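Local atomic coordinates of GDP-mannose-dependent alpha-(1-6)-phosphatidylinositol monomannoside mannosyltransferase (Corynebacterium glutamicum, PDB entry 3OKP), a protein that is a glycosyltransferase of the GT-B clan, folded into two Rossmann-like domains and carrying guanosine-5'-diphosphate-alpha-D-mannose in the model. Residues S170-K175 and A357-E362; K175-A180 and N268-A273; A273-M278 and E336-L341; E298-A301 and P305-A308; L324-E327 and D332-S335. All blocks are in the same frame, centred on the assembly; numbering follows the deposited sequence.

Contact 1 (S170-K175 and A357-E362); sequences SGVDVK and AHVEAE
Val172 and Val174, in the irregular loop that leaves strand 164-167, run past the last turns of helix 345-362, with Val172 CA 7.7 Å from Val359 CA and Val174 CA 7.0 Å from Glu360 CA. Val359 is touched by both loop valines. The CG1 methyl of Val172 comes obliquely onto Val359 CB at 4.2 Å. Val174 lies beside it and touches with CG1 as well, this time against Val359 CG2, 4.3 Å away. At the outer edge the same Val174 CG1 brushes the aliphatic CG of Glu360 at 4.5 Å, and the carboxylate beyond makes a long, weak pairing with Arg356. Turned so that CG1 sits between its own backbone N and carbonyl carbon (chi1 60°), Val172 offers this methyl to the helix and leaves CG2 to pack on Phe177 and Glu298. The loop keeps its bend partly by an Asx turn: Lys175 N donates to Asp173 OD1 at 3.0 Å, meeting the oxygen on its anti side and 24° out of the carboxylate plane. Val359 also rests on Gln300 and Ala301 of helix 294-301, and Val174 O accepts from Arg356 NH2. The arrangement is a small apolar seam within the GT-B fold, where the chain leaving the seven-stranded sheet passes along a late helix close to the guanosine-5'-diphosphate-alpha-D-mannose pocket.

Contact 2 (K175-A180 and N268-A273); sequences KRFTPA and NTLAAA
Phe177 and Leu270 meet at the edge of the aromatic ring, beside the closer contact of Ala180 with Ala271. From Phe177 CB, which lies against Ala301 of helix 294-301, the torsion chi1 of -67° brings the ring edge up to Leu270 of helix 263-272. CD1 is the ring atom nearest that helix and has Leu270 CD2 at 4.4 Å, close to the ring plane; CE1 is about as near. On the other edge CD2 touches Val172, and CZ, at the tip, lies by the carboxylate of Glu298. Further along the loop, Thr178 O faces the CB of Ala271 at 4.1 Å. The two methyls Ala180 CB and Ala271 CB then meet at 3.7 Å, the shortest direct approach here. Beside them a single water joins the backbones, accepting from Ala180 N at 3.1 Å and donating to Ala271 O at 2.6 Å. The contact is therefore apolar in its side chains and polar only through that water, which links a loop N-H to a carbonyl near the helix end without any direct bond between the segments.

Contact 3 (A273-M278 and E336-L341); sequences ADIFAM and ELLIEL
Ile275 and Ala277 are the residues of 273-278 that touch helix 331-342; the axis of its segment 336-341 lies 10.5 Å from that of strand 275-278 and runs almost antiparallel to it, at 171°. Before the strand proper, Asp274 turns to other partners, a salt bridge from OD2 to Arg189 NH2 and a hydrogen bond from Val200 N. Ile275 carries the contact. Its CG1 lies beside the backbone N, opposite the carbonyl carbon, and the extended chi2 of 167° carries CD1 out to Leu338 and Leu341. There CD1 finds Leu341 CB at 3.7 Å, the carbonyl O of Leu338 at 3.8 Å and the CD2 methyl of Leu338 at 4.0 Å, so one methyl is seated against both backbone and side chain of a single helical turn. Phe276 points to the other face of the sheet, packing on Val295, Tyr296 and Ala299 of helix 294-301. Ala277 returns to the first face, and its CB is met loosely by Leu338 CD2 at 4.5 Å. Leu338 also reaches Ile201 of the neighbouring strand 200-204. A strand of a parallel sheet with helices on both faces is the layout of a Rossmann-like alpha/beta domain, here the one built on the six-stranded sheet.

Contact 4 (E298-A301 and P305-A308); sequences EAQA and PVIA. With GDD (guanosine-5'-diphosphate-alpha-D-mannose), chain B.
Val306 lays one methyl against two consecutive residues of helix 294-301, Ala299 and Gln300. This is the tight part: Val306 CG2 sits 3.7 Å from Ala299 CB and 3.8 Å from Gln300 CG, while CG1, the branch anti to the backbone N (chi1 169°), takes no share in it. The Gln300 chain crosses the valine at about a right angle and offers its CG methylene. Its amide goes on to a polar cluster, OE1 accepting from Thr322 OG1 and His358 ND1, NE2 donating to the carbonyls of Tyr296 and Thr317, so the buried head of the glutamine is satisfied at both ends. On the same sheet-facing side Ala299 also meets Phe276, which places it over two adjacent strands of the sheet. Glu298 gives the contrast. Its side chain makes no contact with strand 306-308 and extends (chi2 170°) to the bound guanosine-5'-diphosphate-alpha-D-mannose. Its two carboxylate oxygens take one ribose hydroxyl each: O2' donates to OE1 at 2.8 Å and O3' donates to OE2 at 2.7 Å. Two bonds from the vicinal hydroxyls, one to each oxygen, restrain the carboxylate and the ribose together. The place of Glu298 is consistent with the second glutamate of the E-X7-E motif of such glycosyltransferases. One helix turn thus divides its chemistry, with methyl and methylene groups pressed onto the strand of a beta-alpha-beta unit and a carboxylate bonded to the ribose.

Contact 5 (L324-E327 and D332-S335); sequences LVVE and DKLS
The chi1 of Val326, 76°, places CG1 between the backbone N and the carbonyl carbon and CG2 opposite the N, so its two methyls fork toward Leu334 and Lys333 of helix 331-342. CG2 meets Lys333 CG at 3.7 Å, and CG1 meets Leu334 CD1 at 3.8 Å. Both helix residues carry CG anti to the backbone N, but their chains then part. Leu334 crosses the valine at about a right angle and continues onto Leu216 and Ala219 of helix 213-226. Lys333 meets it slantwise and bends at chi2 (67°), so that after the touching CG the methylenes lead the amino group off to an exposed side, where NZ has a weak, long pairing with Glu336. Backbone hydrogen bonding with Ala308 of strand 306-308 holds Val326 to the sheet, and the valine also packs on Leu337. Strand 323-325 and helix 331-342 are thereby tied together across the short turn between them. Everything that touches here is carbon: the lysine lends its CG methylene to a buried valine and leads its charge away, while buried Leu334 packs on the other methyl.

Following the chain, the loop after strand 164-167 opens contact 1, which closes only at helix 345-362, so the other four contacts are nested within it. Contact 2 starts where 170-175 ends, sharing Lys175, and closes at helix 263-272. Contact 3 opens at Ala273, the residue that ends contact 2, and closes on helix 331-342; the two are in series. Within its loop lie contact 4 and then contact 5, each a short closure. None cross. Contacts 3, 4 and 5 cover strands 275-278, 306-308 and 323-325, neighbours in the six-stranded sheet, whereas contacts 1 and 2 fasten the loop leaving the seven-stranded sheet to that second domain.

Contact 1 (S170-K175 and A357-E362)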
# COMPACT_ATOMS: atom_id res chain seq x y z
N SER A 170 4.10 1.57 -3.45
CA SER A 170 3.87 2.80 -2.70
C SER A 170 5.04 3.07 -1.76
O SER A 170 5.69 2.15 -1.26
CB SER A 170 2.58 2.69 -1.89
OG SER A 170 2.36 3.85 -1.11
N GLY A 171 5.31 4.35 -1.53
CA GLY A 171 6.24 4.76 -0.48
C GLY A 171 5.48 4.99 0.81
O GLY A 171 4.27 4.81 0.88
N VAL A 172 6.22 5.37 1.85
CA VAL A 172 5.61 5.79 3.12
C VAL A 172 6.12 7.19 3.48
O VAL A 172 7.29 7.51 3.24
CB VAL A 172 5.87 4.74 4.26
CG1 VAL A 172 7.37 4.54 4.53
CG2 VAL A 172 5.12 5.12 5.53
N ASP A 173 5.24 8.03 4.01
CA ASP A 173 5.62 9.38 4.44
C ASP A 173 6.36 9.32 5.78
O ASP A 173 5.76 9.15 6.84
CB ASP A 173 4.38 10.29 4.55
CG ASP A 173 4.73 11.76 4.78
OD1 ASP A 173 5.84 12.07 5.26
OD2 ASP A 173 3.88 12.62 4.46
N VAL A 174 7.69 9.46 5.71
CA VAL A 174 8.55 9.35 6.89
C VAL A 174 8.52 10.58 7.82
O VAL A 174 9.11 10.55 8.90
CB VAL A 174 10.02 8.99 6.50
CG1 VAL A 174 10.08 7.60 5.89
CG2 VAL A 174 10.62 10.04 5.56
N LYS A 175 7.84 11.64 7.39
CA LYS A 175 7.64 12.82 8.24
C LYS A 175 6.34 12.74 9.05
O LYS A 175 6.27 13.25 10.17
CB LYS A 175 7.69 14.11 7.42
CG LYS A 175 9.10 14.59 7.12
N ALA A 357 15.43 3.17 10.08
CA ALA A 357 16.55 3.29 9.14
C ALA A 357 16.23 2.61 7.80
O ALA A 357 16.57 3.14 6.74
CB ALA A 357 17.82 2.71 9.75
N HIS A 358 15.57 1.46 7.87
CA HIS A 358 15.20 0.68 6.68
C HIS A 358 14.28 1.45 5.73
O HIS A 358 14.56 1.54 4.53
CB HIS A 358 14.55 -0.65 7.10
CG HIS A 358 14.18 -1.53 5.94
ND1 HIS A 358 12.94 -2.12 5.82
CD2 HIS A 358 14.89 -1.94 4.86
CE1 HIS A 358 12.90 -2.84 4.72
NE2 HIS A 358 14.07 -2.75 4.12
N VAL A 359 13.20 2.02 6.27
CA VAL A 359 12.25 2.78 5.45
C VAL A 359 12.84 4.09 4.92
O VAL A 359 12.53 4.51 3.80
CB VAL A 359 10.89 3.04 6.17
CG1 VAL A 359 10.12 1.73 6.35
CG2 VAL A 359 11.09 3.73 7.51
N GLU A 360 13.70 4.73 5.71
CA GLU A 360 14.40 5.94 5.27
C GLU A 360 15.35 5.65 4.11
O GLU A 360 15.57 6.50 3.25
CB GLU A 360 15.16 6.60 6.42
CG GLU A 360 14.29 7.34 7.41
CD GLU A 360 15.09 8.30 8.28
OE1 GLU A 360 15.41 9.41 7.80
OE2 GLU A 360 15.39 7.94 9.43
N ALA A 361 15.91 4.44 4.09
CA ALA A 361 16.84 4.03 3.05
C ALA A 361 16.16 3.44 1.81
O ALA A 361 16.70 3.53 0.71
CB ALA A 361 17.87 3.05 3.61
N GLU A 362 14.97 2.85 1.99
CA GLU A 362 14.37 2.04 0.92
C GLU A 362 12.88 2.27 0.63
O GLU A 362 12.39 1.83 -0.42
CB GLU A 362 14.62 0.55 1.20
CG GLU A 362 15.68 -0.10 0.30
CD GLU A 362 17.09 0.41 0.56

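Contact 2 (K175-A180 and N268-A273)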
# COMPACT_ATOMS: atom_id res chain seq x y z
N LYS A 175 7.84 11.64 7.39
CA LYS A 175 7.64 12.82 8.24
C LYS A 175 6.34 12.74 9.05
O LYS A 175 6.27 13.25 10.17
CB LYS A 175 7.69 14.11 7.42
CG LYS A 175 9.10 14.59 7.12
N ARG A 176 5.32 12.10 8.47
CA ARG A 176 4.05 11.88 9.16
C ARG A 176 4.11 10.63 10.02
O ARG A 176 3.66 10.63 11.17
CB ARG A 176 2.89 11.78 8.15
N PHE A 177 4.64 9.55 9.45
CA PHE A 177 4.91 8.33 10.20
C PHE A 177 6.34 8.40 10.71
O PHE A 177 7.30 8.16 9.98
CB PHE A 177 4.68 7.08 9.34
CG PHE A 177 3.25 6.87 8.95
CD1 PHE A 177 2.39 6.14 9.77
CD2 PHE A 177 2.75 7.39 7.76
CE1 PHE A 177 1.06 5.94 9.42
CE2 PHE A 177 1.42 7.19 7.40
CZ PHE A 177 0.57 6.47 8.23
N THR A 178 6.47 8.77 11.98
CA THR A 178 7.76 9.07 12.59
C THR A 178 7.76 8.56 14.04
O THR A 178 6.70 8.50 14.68
CB THR A 178 8.07 10.59 12.47
OG1 THR A 178 9.47 10.83 12.66
CG2 THR A 178 7.25 11.42 13.47
N PRO A 179 8.94 8.16 14.57
CA PRO A 179 8.98 7.70 15.96
C PRO A 179 8.47 8.77 16.93
O PRO A 179 8.71 9.96 16.73
CB PRO A 179 10.47 7.42 16.19
CG PRO A 179 11.00 7.11 14.83
CD PRO A 179 10.26 8.05 13.93
N ALA A 180 7.76 8.33 17.97
CA ALA A 180 7.19 9.24 18.95
C ALA A 180 8.26 9.72 19.92
O ALA A 180 9.14 8.96 20.31
CB ALA A 180 6.05 8.57 19.71
N ASN A 268 -0.39 8.13 16.32
CA ASN A 268 0.03 8.28 17.72
C ASN A 268 -0.04 6.95 18.48
O ASN A 268 0.88 6.60 19.22
CB ASN A 268 -0.82 9.34 18.43
CG ASN A 268 -0.56 10.75 17.91
OD1 ASN A 268 0.46 11.03 17.29
ND2 ASN A 268 -1.50 11.65 18.19
N THR A 269 -1.13 6.22 18.27
CA THR A 269 -1.35 4.90 18.85
C THR A 269 -0.31 3.90 18.34
O THR A 269 0.28 3.15 19.13
CB THR A 269 -2.78 4.41 18.56
OG1 THR A 269 -3.72 5.37 19.05
CG2 THR A 269 -3.05 3.05 19.21
N LEU A 270 -0.08 3.90 17.03
CA LEU A 270 0.93 3.04 16.41
C LEU A 270 2.31 3.29 17.01
O LEU A 270 2.98 2.35 17.46
CB LEU A 270 0.94 3.23 14.89
CG LEU A 270 2.00 2.53 14.02
CD1 LEU A 270 2.03 1.02 14.25
CD2 LEU A 270 1.76 2.84 12.55
N ALA A 271 2.72 4.56 17.05
CA ALA A 271 4.05 4.94 17.53
C ALA A 271 4.27 4.65 19.02
O ALA A 271 5.42 4.51 19.46
CB ALA A 271 4.31 6.42 17.23
N ALA A 272 3.19 4.55 19.78
CA ALA A 272 3.26 4.29 21.22
C ALA A 272 3.29 2.80 21.57
O ALA A 272 3.55 2.43 22.72
CB ALA A 272 2.10 4.99 21.94
N ALA A 273 3.03 1.95 20.57
CA ALA A 273 3.01 0.49 20.77
C ALA A 273 4.41 -0.10 20.94
O ALA A 273 5.40 0.45 20.45
CB ALA A 273 2.28 -0.19 19.62
O HOH W 1 7.62 5.24 18.19

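Contact 3 (A273-M278 and E336-L341)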
# COMPACT_ATOMS: atom_id res chain seq x y z
N ALA A 273 3.03 1.95 20.57
CA ALA A 273 3.01 0.49 20.77
C ALA A 273 4.41 -0.10 20.94
O ALA A 273 5.40 0.45 20.45
CB ALA A 273 2.28 -0.19 19.62
N ASP A 274 4.47 -1.24 21.63
CA ASP A 274 5.72 -1.99 21.77
C ASP A 274 5.98 -2.86 20.55
O ASP A 274 7.12 -3.02 20.12
CB ASP A 274 5.67 -2.84 23.05
CG ASP A 274 5.62 -1.99 24.31
OD1 ASP A 274 6.59 -1.26 24.59
OD2 ASP A 274 4.59 -2.05 25.03
N ILE A 275 4.91 -3.44 20.00
CA ILE A 275 5.00 -4.31 18.82
C ILE A 275 3.84 -4.00 17.87
O ILE A 275 2.72 -3.77 18.32
CB ILE A 275 4.93 -5.82 19.21
CG1 ILE A 275 6.01 -6.18 20.25
CG2 ILE A 275 5.05 -6.73 17.98
CD1 ILE A 275 5.80 -7.55 20.90
N PHE A 276 4.13 -3.99 16.57
CA PHE A 276 3.09 -4.03 15.55
C PHE A 276 3.01 -5.45 15.00
O PHE A 276 4.03 -6.01 14.58
CB PHE A 276 3.34 -3.03 14.41
CG PHE A 276 2.31 -3.11 13.30
CD1 PHE A 276 2.49 -3.98 12.22
CD2 PHE A 276 1.16 -2.32 13.35
CE1 PHE A 276 1.53 -4.06 11.21
CE2 PHE A 276 0.21 -2.40 12.34
CZ PHE A 276 0.39 -3.27 11.27
N ALA A 277 1.81 -6.01 15.00
CA ALA A 277 1.61 -7.37 14.50
C ALA A 277 0.41 -7.43 13.57
O ALA A 277 -0.67 -6.91 13.87
CB ALA A 277 1.44 -8.34 15.67
N MET A 278 0.61 -8.07 12.41
CA MET A 278 -0.47 -8.35 11.47
C MET A 278 -0.06 -9.60 10.69
O MET A 278 0.60 -9.50 9.66
CB MET A 278 -0.73 -7.16 10.54
CG MET A 278 -2.08 -7.20 9.82
SD MET A 278 -2.05 -8.07 8.24
CE MET A 278 -1.46 -6.77 7.15
N GLU A 336 4.65 -17.17 21.35
CA GLU A 336 6.06 -17.24 21.76
C GLU A 336 6.86 -16.02 21.30
O GLU A 336 7.58 -15.41 22.09
CB GLU A 336 6.70 -18.53 21.24
CG GLU A 336 8.13 -18.78 21.71
CD GLU A 336 8.69 -20.10 21.21
OE1 GLU A 336 9.07 -20.18 20.03
OE2 GLU A 336 8.75 -21.06 22.01
N LEU A 337 6.71 -15.68 20.02
CA LEU A 337 7.32 -14.48 19.43
C LEU A 337 6.89 -13.20 20.15
O LEU A 337 7.72 -12.33 20.42
CB LEU A 337 6.99 -14.39 17.94
CG LEU A 337 8.05 -14.67 16.86
CD1 LEU A 337 9.24 -15.49 17.35
CD2 LEU A 337 7.42 -15.33 15.63
N LEU A 338 5.60 -13.09 20.45
CA LEU A 338 5.07 -11.92 21.15
C LEU A 338 5.64 -11.77 22.57
O LEU A 338 6.11 -10.69 22.93
CB LEU A 338 3.54 -11.92 21.15
CG LEU A 338 2.87 -11.56 19.82
CD1 LEU A 338 1.41 -12.01 19.78
CD2 LEU A 338 2.98 -10.06 19.52
N ILE A 339 5.62 -12.85 23.34
CA ILE A 339 6.16 -12.85 24.71
C ILE A 339 7.67 -12.57 24.71
O ILE A 339 8.15 -11.75 25.50
CB ILE A 339 5.88 -14.18 25.45
CG1 ILE A 339 4.36 -14.41 25.61
CG2 ILE A 339 6.57 -14.21 26.82
CD1 ILE A 339 3.98 -15.86 25.87
N GLU A 340 8.40 -13.24 23.82
CA GLU A 340 9.85 -13.06 23.68
C GLU A 340 10.23 -11.60 23.42
O GLU A 340 11.13 -11.06 24.07
CB GLU A 340 10.39 -13.97 22.56
CG GLU A 340 11.92 -14.09 22.52
CD GLU A 340 12.42 -15.01 21.41
OE1 GLU A 340 11.69 -15.22 20.41
OE2 GLU A 340 13.55 -15.53 21.54
N LEU A 341 9.52 -10.95 22.50
CA LEU A 341 9.76 -9.55 22.18
C LEU A 341 9.35 -8.59 23.29
O LEU A 341 10.08 -7.66 23.61
CB LEU A 341 9.09 -9.16 20.86
CG LEU A 341 9.77 -9.55 19.55
CD1 LEU A 341 8.98 -9.01 18.37
CD2 LEU A 341 11.22 -9.05 19.50

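Contact 4 (E298-A301 and P305-A308)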
# COMPACT_ATOMS: atom_id res chain seq x y z
N GLU A 298 4.57 1.54 7.59
CA GLU A 298 4.12 2.58 8.51
C GLU A 298 4.63 2.33 9.93
O GLU A 298 5.06 3.27 10.61
CB GLU A 298 2.59 2.67 8.49
CG GLU A 298 2.02 3.25 7.20
CD GLU A 298 0.51 3.11 7.09
OE1 GLU A 298 -0.12 2.43 7.94
OE2 GLU A 298 -0.06 3.68 6.13
N ALA A 299 4.58 1.07 10.36
CA ALA A 299 5.06 0.67 11.69
C ALA A 299 6.56 0.88 11.81
O ALA A 299 7.04 1.46 12.78
CB ALA A 299 4.69 -0.78 11.96
N GLN A 300 7.30 0.39 10.81
CA GLN A 300 8.75 0.57 10.76
C GLN A 300 9.14 2.04 10.74
O GLN A 300 10.10 2.45 11.39
CB GLN A 300 9.35 -0.17 9.57
CG GLN A 300 9.36 -1.68 9.73
CD GLN A 300 9.80 -2.39 8.47
OE1 GLN A 300 10.96 -2.76 8.34
NE2 GLN A 300 8.87 -2.58 7.53
N ALA A 301 8.37 2.84 9.99
CA ALA A 301 8.56 4.29 9.95
C ALA A 301 8.34 4.96 11.32
O ALA A 301 8.94 5.99 11.61
CB ALA A 301 7.65 4.91 8.90
N PRO A 305 8.89 -2.44 16.20
CA PRO A 305 9.17 -3.80 15.73
C PRO A 305 7.95 -4.43 15.05
O PRO A 305 6.83 -4.24 15.51
CB PRO A 305 9.49 -4.57 17.02
CG PRO A 305 9.96 -3.53 17.97
CD PRO A 305 9.20 -2.28 17.64
N VAL A 306 8.18 -5.17 13.97
CA VAL A 306 7.08 -5.72 13.18
C VAL A 306 7.02 -7.24 13.22
O VAL A 306 8.04 -7.91 13.09
CB VAL A 306 7.13 -5.22 11.71
CG1 VAL A 306 6.16 -6.00 10.82
CG2 VAL A 306 6.84 -3.73 11.64
N ILE A 307 5.82 -7.78 13.42
CA ILE A 307 5.55 -9.17 13.11
C ILE A 307 4.62 -9.18 11.89
O ILE A 307 3.51 -8.64 11.93
CB ILE A 307 4.95 -9.96 14.31
CG1 ILE A 307 5.98 -10.04 15.45
CG2 ILE A 307 4.52 -11.36 13.87
CD1 ILE A 307 5.46 -10.64 16.73
N ALA A 308 5.11 -9.77 10.81
CA ALA A 308 4.37 -9.84 9.55
C ALA A 308 3.96 -11.28 9.26
O ALA A 308 4.51 -12.23 9.84
CB ALA A 308 5.21 -9.28 8.41
N2 GDD B . -7.09 6.49 9.27
C2 GDD B . -7.07 5.14 9.41
N1 GDD B . -7.74 4.56 10.44
N3 GDD B . -6.37 4.38 8.54
C4 GDD B . -6.33 3.03 8.67
C5 GDD B . -7.02 2.42 9.71
C6 GDD B . -7.73 3.22 10.60
O6 GDD B . -8.36 2.70 11.55
N7 GDD B . -6.82 1.09 9.60
C8 GDD B . -6.03 0.88 8.52
N9 GDD B . -5.74 2.07 7.96
C1' GDD B . -4.90 2.31 6.76
C2' GDD B . -3.44 2.03 7.06
O2' GDD B . -2.80 3.17 7.66
C3' GDD B . -2.87 1.69 5.70
O3' GDD B . -2.36 2.87 5.06
C4' GDD B . -4.05 1.13 4.91
O4' GDD B . -5.23 1.45 5.66
C5' GDD B . -3.95 -0.38 4.73
O5' GDD B . -3.32 -0.70 3.48
PA GDD B . -2.65 -1.97 3.26
O1A GDD B . -2.01 -1.90 2.19
O2A GDD B . -1.84 -2.20 4.19
O3A GDD B . -3.60 -3.06 3.19
PB GDD B . -4.76 -3.10 2.32
O2B GDD B . -4.52 -2.57 1.22
O3B GDD B . -5.09 -4.29 2.14
O1B GDD B . -5.87 -2.43 2.96

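Contact 5 (L324-E327 and D332-S335)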
# COMPACT_ATOMS: atom_id res chain seq x y z
N LEU A 324 9.78 -9.84 12.08
CA LEU A 324 9.71 -11.29 12.02
C LEU A 324 8.54 -11.71 11.14
O LEU A 324 7.50 -11.05 11.12
CB LEU A 324 9.56 -11.88 13.43
CG LEU A 324 10.74 -11.68 14.39
CD1 LEU A 324 10.28 -11.60 15.84
CD2 LEU A 324 11.79 -12.77 14.21
N VAL A 325 8.72 -12.80 10.41
CA VAL A 325 7.66 -13.36 9.57
C VAL A 325 7.19 -14.67 10.21
O VAL A 325 8.00 -15.54 10.53
CB VAL A 325 8.15 -13.60 8.11
CG1 VAL A 325 7.08 -14.31 7.27
CG2 VAL A 325 8.55 -12.28 7.46
N VAL A 326 5.88 -14.79 10.40
CA VAL A 326 5.30 -15.97 11.03
C VAL A 326 3.98 -16.38 10.35
O VAL A 326 3.27 -15.53 9.81
CB VAL A 326 5.10 -15.77 12.57
CG1 VAL A 326 3.90 -14.88 12.87
CG2 VAL A 326 4.98 -17.11 13.28
N GLU A 327 3.69 -17.68 10.37
CA GLU A 327 2.38 -18.17 9.95
C GLU A 327 1.38 -17.93 11.08
O GLU A 327 1.54 -18.45 12.18
CB GLU A 327 2.44 -19.66 9.58
CG GLU A 327 1.16 -20.19 8.93
CD GLU A 327 0.81 -19.48 7.63
OE1 GLU A 327 1.62 -19.54 6.68
OE2 GLU A 327 -0.27 -18.86 7.56
N ASP A 332 1.17 -21.32 18.89
CA ASP A 332 2.30 -21.43 19.81
C ASP A 332 3.47 -20.53 19.43
O ASP A 332 4.04 -19.87 20.29
CB ASP A 332 2.76 -22.89 19.94
CG ASP A 332 1.90 -23.70 20.90
OD1 ASP A 332 0.97 -23.13 21.52
OD2 ASP A 332 2.14 -24.91 21.03
N LYS A 333 3.81 -20.51 18.14
CA LYS A 333 4.94 -19.70 17.67
C LYS A 333 4.63 -18.19 17.74
O LYS A 333 5.48 -17.40 18.16
CB LYS A 333 5.37 -20.11 16.26
CG LYS A 333 6.61 -19.39 15.72
CD LYS A 333 7.88 -19.74 16.49
CE LYS A 333 9.09 -18.99 15.92
NZ LYS A 333 10.36 -19.34 16.62
N LEU A 334 3.42 -17.82 17.33
CA LEU A 334 2.99 -16.42 17.38
C LEU A 334 2.99 -15.87 18.80
O LEU A 334 3.51 -14.78 19.05
CB LEU A 334 1.61 -16.25 16.73
CG LEU A 334 0.97 -14.85 16.65
CD1 LEU A 334 1.89 -13.82 15.97
CD2 LEU A 334 -0.36 -14.92 15.92
N SER A 335 2.43 -16.63 19.74
CA SER A 335 2.42 -16.20 21.14
C SER A 335 3.84 -16.17 21.71
O SER A 335 4.19 -15.24 22.44
CB SER A 335 1.48 -17.07 21.99
OG SER A 335 1.92 -18.41 22.04